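Local coordinates for protein purine nucleoside phosphorylase (Grouper iridovirus, PDB 3KHS) that probably catalyses the phosphorolysis of purine nucleosides to a free base and ribose 1-phosphate, a step of purine nucleoside salvage, at residues D3-N15 / A91-L103. Sequence-based numbering, arbitrary orientation.
Sequences DYDLAKETAAWLN and ARATFPMRVFKAL
Ala7, Ala11 and Ala102 bring the N-terminal helix 3-15 close against helix 95-102: the CB atoms of Ala11 and Ala102 lie 3.5 Å apart, and Ala7 CB rests on Arg98 CB at 3.8 Å. Methyl side chains suit this seam, since they let the helix axes approach to 8.1 Å while crossing at -61°. Beside it, Phe95 is a knob in a hole formed by Asp3, Leu6, Ala7 and Thr10. Its ring enters edge first, carried across by a chi1 of 179° that sets CG anti to the backbone N, and CE1 comes 3.6 Å from Asp3 O. Farther along, Val99 sets both its methyl groups against Thr10 CG2, with Val99 CG2 at 3.8 Å, and its CG1 meets Leu14 CD1. Thr10 suits this boundary: its methyl packs on valine while OG1 is hydrogen-bonded to Pro51 O. Leu14 and Leu103 continue the apolar layer onto Phe67 of strand 64-70.

The other flank is more polar and partly open to solvent. There the CE1/CZ side of the Tyr4 ring crosses Lys101 CD and CE at about a right angle, CE1 to CD 3.3 Å; each residue pairs an apolar surface with a polar end. Arg98 suits this edge because its methylenes pass Asp3 while NH1 hydrogen-bonds Thr94 OG1 and NH2 hydrogen-bonds Pro143 O. With no clear hydrogen bond between the helices, their union rests chiefly on shape and apolar burial.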
# COMPACT_ATOMS: atom_id res chain seq x y z
N ASP B 3 -20.21 -0.46 11.50
CA ASP B 3 -20.66 -0.19 10.15
C ASP B 3 -21.83 -1.07 9.77
O ASP B 3 -22.79 -0.61 9.17
CB ASP B 3 -19.52 -0.35 9.14
CG ASP B 3 -18.39 0.64 9.39
OD1 ASP B 3 -18.70 1.82 9.70
OD2 ASP B 3 -17.21 0.24 9.28
N TYR B 4 -21.78 -2.34 10.15
CA TYR B 4 -22.88 -3.22 9.82
C TYR B 4 -24.15 -2.72 10.53
O TYR B 4 -25.24 -2.77 9.95
CB TYR B 4 -22.54 -4.67 10.17
CG TYR B 4 -23.44 -5.68 9.49
CD1 TYR B 4 -23.80 -5.54 8.14
CD2 TYR B 4 -23.96 -6.78 10.20
CE1 TYR B 4 -24.66 -6.46 7.51
CE2 TYR B 4 -24.83 -7.71 9.58
CZ TYR B 4 -25.17 -7.54 8.25
OH TYR B 4 -26.03 -8.45 7.66
N ASP B 5 -24.02 -2.21 11.76
CA ASP B 5 -25.19 -1.68 12.47
C ASP B 5 -25.73 -0.45 11.73
O ASP B 5 -26.95 -0.28 11.62
CB ASP B 5 -24.85 -1.29 13.91
CG ASP B 5 -24.80 -2.48 14.84
OD1 ASP B 5 -25.73 -3.32 14.80
OD2 ASP B 5 -23.83 -2.58 15.61
N LEU B 6 -24.85 0.40 11.22
CA LEU B 6 -25.28 1.58 10.49
C LEU B 6 -25.89 1.18 9.15
O LEU B 6 -26.83 1.83 8.65
CB LEU B 6 -24.09 2.53 10.31
CG LEU B 6 -23.58 3.05 11.67
CD1 LEU B 6 -22.30 3.82 11.51
CD2 LEU B 6 -24.66 3.94 12.30
N ALA B 7 -25.38 0.10 8.56
CA ALA B 7 -25.90 -0.40 7.28
C ALA B 7 -27.33 -0.87 7.49
O ALA B 7 -28.20 -0.58 6.67
CB ALA B 7 -25.06 -1.55 6.76
N LYS B 8 -27.57 -1.59 8.58
CA LYS B 8 -28.92 -2.06 8.89
C LYS B 8 -29.88 -0.88 9.07
O LYS B 8 -31.01 -0.92 8.59
CB LYS B 8 -28.89 -2.92 10.14
CG LYS B 8 -28.27 -4.28 9.90
CD LYS B 8 -28.17 -5.06 11.17
CE LYS B 8 -27.33 -6.31 10.97
NZ LYS B 8 -26.94 -6.91 12.28
N GLU B 9 -29.42 0.17 9.75
CA GLU B 9 -30.24 1.35 9.97
C GLU B 9 -30.56 1.98 8.63
O GLU B 9 -31.72 2.28 8.33
CB GLU B 9 -29.51 2.33 10.90
CG GLU B 9 -29.94 3.79 10.78
CD GLU B 9 -29.10 4.74 11.64
OE1 GLU B 9 -27.86 4.83 11.43
OE2 GLU B 9 -29.70 5.39 12.53
N THR B 10 -29.53 2.18 7.81
CA THR B 10 -29.72 2.75 6.49
C THR B 10 -30.70 1.90 5.70
O THR B 10 -31.57 2.43 5.01
CB THR B 10 -28.38 2.83 5.75
OG1 THR B 10 -27.59 3.87 6.33
CG2 THR B 10 -28.59 3.10 4.28
N ALA B 11 -30.57 0.58 5.80
CA ALA B 11 -31.47 -0.31 5.06
C ALA B 11 -32.91 -0.15 5.57
O ALA B 11 -33.84 0.00 4.78
CB ALA B 11 -31.02 -1.78 5.19
N ALA B 12 -33.08 -0.18 6.90
CA ALA B 12 -34.41 -0.05 7.47
C ALA B 12 -35.06 1.25 7.01
O ALA B 12 -36.27 1.31 6.83
CB ALA B 12 -34.33 -0.09 8.99
N TRP B 13 -34.26 2.30 6.81
CA TRP B 13 -34.80 3.58 6.38
C TRP B 13 -35.23 3.53 4.92
O TRP B 13 -36.20 4.17 4.52
CB TRP B 13 -33.76 4.69 6.59
CG TRP B 13 -34.20 6.06 6.18
CD1 TRP B 13 -34.74 7.02 6.99
CD2 TRP B 13 -34.08 6.65 4.88
NE1 TRP B 13 -34.97 8.18 6.27
CE2 TRP B 13 -34.58 7.98 4.97
CE3 TRP B 13 -33.61 6.20 3.64
CZ2 TRP B 13 -34.60 8.85 3.88
CZ3 TRP B 13 -33.64 7.08 2.55
CH2 TRP B 13 -34.13 8.39 2.68
N LEU B 14 -34.49 2.77 4.11
CA LEU B 14 -34.84 2.66 2.70
C LEU B 14 -36.06 1.75 2.60
O LEU B 14 -36.95 2.00 1.80
CB LEU B 14 -33.68 2.05 1.89
CG LEU B 14 -32.45 2.93 1.62
CD1 LEU B 14 -31.22 2.05 1.36
CD2 LEU B 14 -32.73 3.85 0.46
N ASN B 15 -36.09 0.71 3.42
CA ASN B 15 -37.20 -0.23 3.39
C ASN B 15 -38.55 0.41 3.61
O ASN B 15 -39.55 -0.06 3.10
CB ASN B 15 -36.98 -1.34 4.41
CG ASN B 15 -36.30 -2.53 3.80
OD1 ASN B 15 -35.68 -3.33 4.50
ND2 ASN B 15 -36.42 -2.65 2.48
N ALA B 91 -13.35 0.89 3.71
CA ALA B 91 -14.58 0.54 4.42
C ALA B 91 -15.70 1.49 4.04
O ALA B 91 -16.82 1.08 3.75
CB ALA B 91 -14.35 0.59 5.95
N ARG B 92 -15.39 2.77 4.03
CA ARG B 92 -16.37 3.78 3.68
C ARG B 92 -16.90 3.58 2.24
O ARG B 92 -18.12 3.59 2.01
CB ARG B 92 -15.70 5.14 3.80
CG ARG B 92 -16.62 6.27 3.87
CD ARG B 92 -16.98 6.59 5.30
NE ARG B 92 -18.12 7.50 5.28
CZ ARG B 92 -19.39 7.10 5.40
NH1 ARG B 92 -19.69 5.81 5.60
NH2 ARG B 92 -20.36 8.00 5.27
N ALA B 93 -16.01 3.40 1.27
CA ALA B 93 -16.44 3.25 -0.12
C ALA B 93 -17.19 1.96 -0.35
O ALA B 93 -17.84 1.79 -1.37
CB ALA B 93 -15.22 3.29 -1.10
N THR B 94 -17.09 1.03 0.59
CA THR B 94 -17.79 -0.23 0.41
C THR B 94 -18.99 -0.34 1.35
O THR B 94 -19.54 -1.43 1.57
CB THR B 94 -16.85 -1.47 0.64
OG1 THR B 94 -16.28 -1.43 1.95
CG2 THR B 94 -15.75 -1.49 -0.40
N PHE B 95 -19.41 0.80 1.90
CA PHE B 95 -20.56 0.84 2.81
C PHE B 95 -21.84 0.45 2.06
O PHE B 95 -22.70 -0.24 2.61
CB PHE B 95 -20.71 2.24 3.42
CG PHE B 95 -21.89 2.37 4.34
CD1 PHE B 95 -21.92 1.69 5.56
CD2 PHE B 95 -23.01 3.11 3.96
CE1 PHE B 95 -23.03 1.74 6.39
CE2 PHE B 95 -24.12 3.17 4.77
CZ PHE B 95 -24.14 2.49 6.00
N PRO B 96 -21.99 0.89 0.81
CA PRO B 96 -23.21 0.52 0.07
C PRO B 96 -23.34 -1.00 -0.11
O PRO B 96 -24.45 -1.52 -0.20
CB PRO B 96 -23.07 1.28 -1.25
CG PRO B 96 -22.25 2.50 -0.86
CD PRO B 96 -21.20 1.89 0.06
N MET B 97 -22.23 -1.72 -0.14
CA MET B 97 -22.31 -3.18 -0.26
C MET B 97 -22.86 -3.78 1.02
O MET B 97 -23.57 -4.80 0.99
CB MET B 97 -20.94 -3.83 -0.53
CG MET B 97 -20.45 -3.76 -1.97
SD MET B 97 -21.58 -4.42 -3.18
CE MET B 97 -22.37 -2.90 -3.79
N ARG B 98 -22.51 -3.17 2.15
CA ARG B 98 -23.01 -3.67 3.42
C ARG B 98 -24.52 -3.36 3.46
O ARG B 98 -25.31 -4.16 3.93
CB ARG B 98 -22.25 -3.02 4.58
CG ARG B 98 -20.81 -3.47 4.67
CD ARG B 98 -20.09 -2.94 5.91
NE ARG B 98 -18.72 -3.45 6.03
CZ ARG B 98 -17.67 -3.02 5.32
NH1 ARG B 98 -17.83 -2.05 4.44
NH2 ARG B 98 -16.47 -3.55 5.48
N VAL B 99 -24.90 -2.21 2.91
CA VAL B 99 -26.31 -1.84 2.85
C VAL B 99 -27.06 -2.86 1.96
O VAL B 99 -28.12 -3.36 2.33
CB VAL B 99 -26.45 -0.40 2.30
CG1 VAL B 99 -27.89 -0.06 2.02
CG2 VAL B 99 -25.86 0.61 3.30
N PHE B 100 -26.51 -3.16 0.78
CA PHE B 100 -27.11 -4.14 -0.11
C PHE B 100 -27.42 -5.41 0.69
O PHE B 100 -28.52 -5.93 0.60
CB PHE B 100 -26.16 -4.52 -1.24
CG PHE B 100 -26.32 -3.68 -2.49
CD1 PHE B 100 -26.84 -2.40 -2.43
CD2 PHE B 100 -25.89 -4.16 -3.71
CE1 PHE B 100 -26.92 -1.62 -3.54
CE2 PHE B 100 -25.96 -3.37 -4.85
CZ PHE B 100 -26.47 -2.11 -4.77
N LYS B 101 -26.46 -5.90 1.45
CA LYS B 101 -26.66 -7.10 2.24
C LYS B 101 -27.82 -6.93 3.22
O LYS B 101 -28.71 -7.78 3.31
CB LYS B 101 -25.41 -7.46 3.02
CG LYS B 101 -25.54 -8.72 3.89
CD LYS B 101 -24.62 -8.64 5.09
CE LYS B 101 -24.26 -10.02 5.63
NZ LYS B 101 -25.43 -10.91 5.70
N ALA B 102 -27.79 -5.83 3.96
CA ALA B 102 -28.82 -5.52 4.94
C ALA B 102 -30.20 -5.44 4.31
O ALA B 102 -31.19 -5.61 4.99
CB ALA B 102 -28.49 -4.19 5.63
N LEU B 103 -30.25 -5.15 3.02
CA LEU B 103 -31.51 -5.05 2.28
C LEU B 103 -32.01 -6.43 1.87
O LEU B 103 -33.14 -6.56 1.41
CB LEU B 103 -31.33 -4.25 0.99
CG LEU B 103 -31.25 -2.74 1.02
CD1 LEU B 103 -30.96 -2.25 -0.38
CD2 LEU B 103 -32.54 -2.16 1.51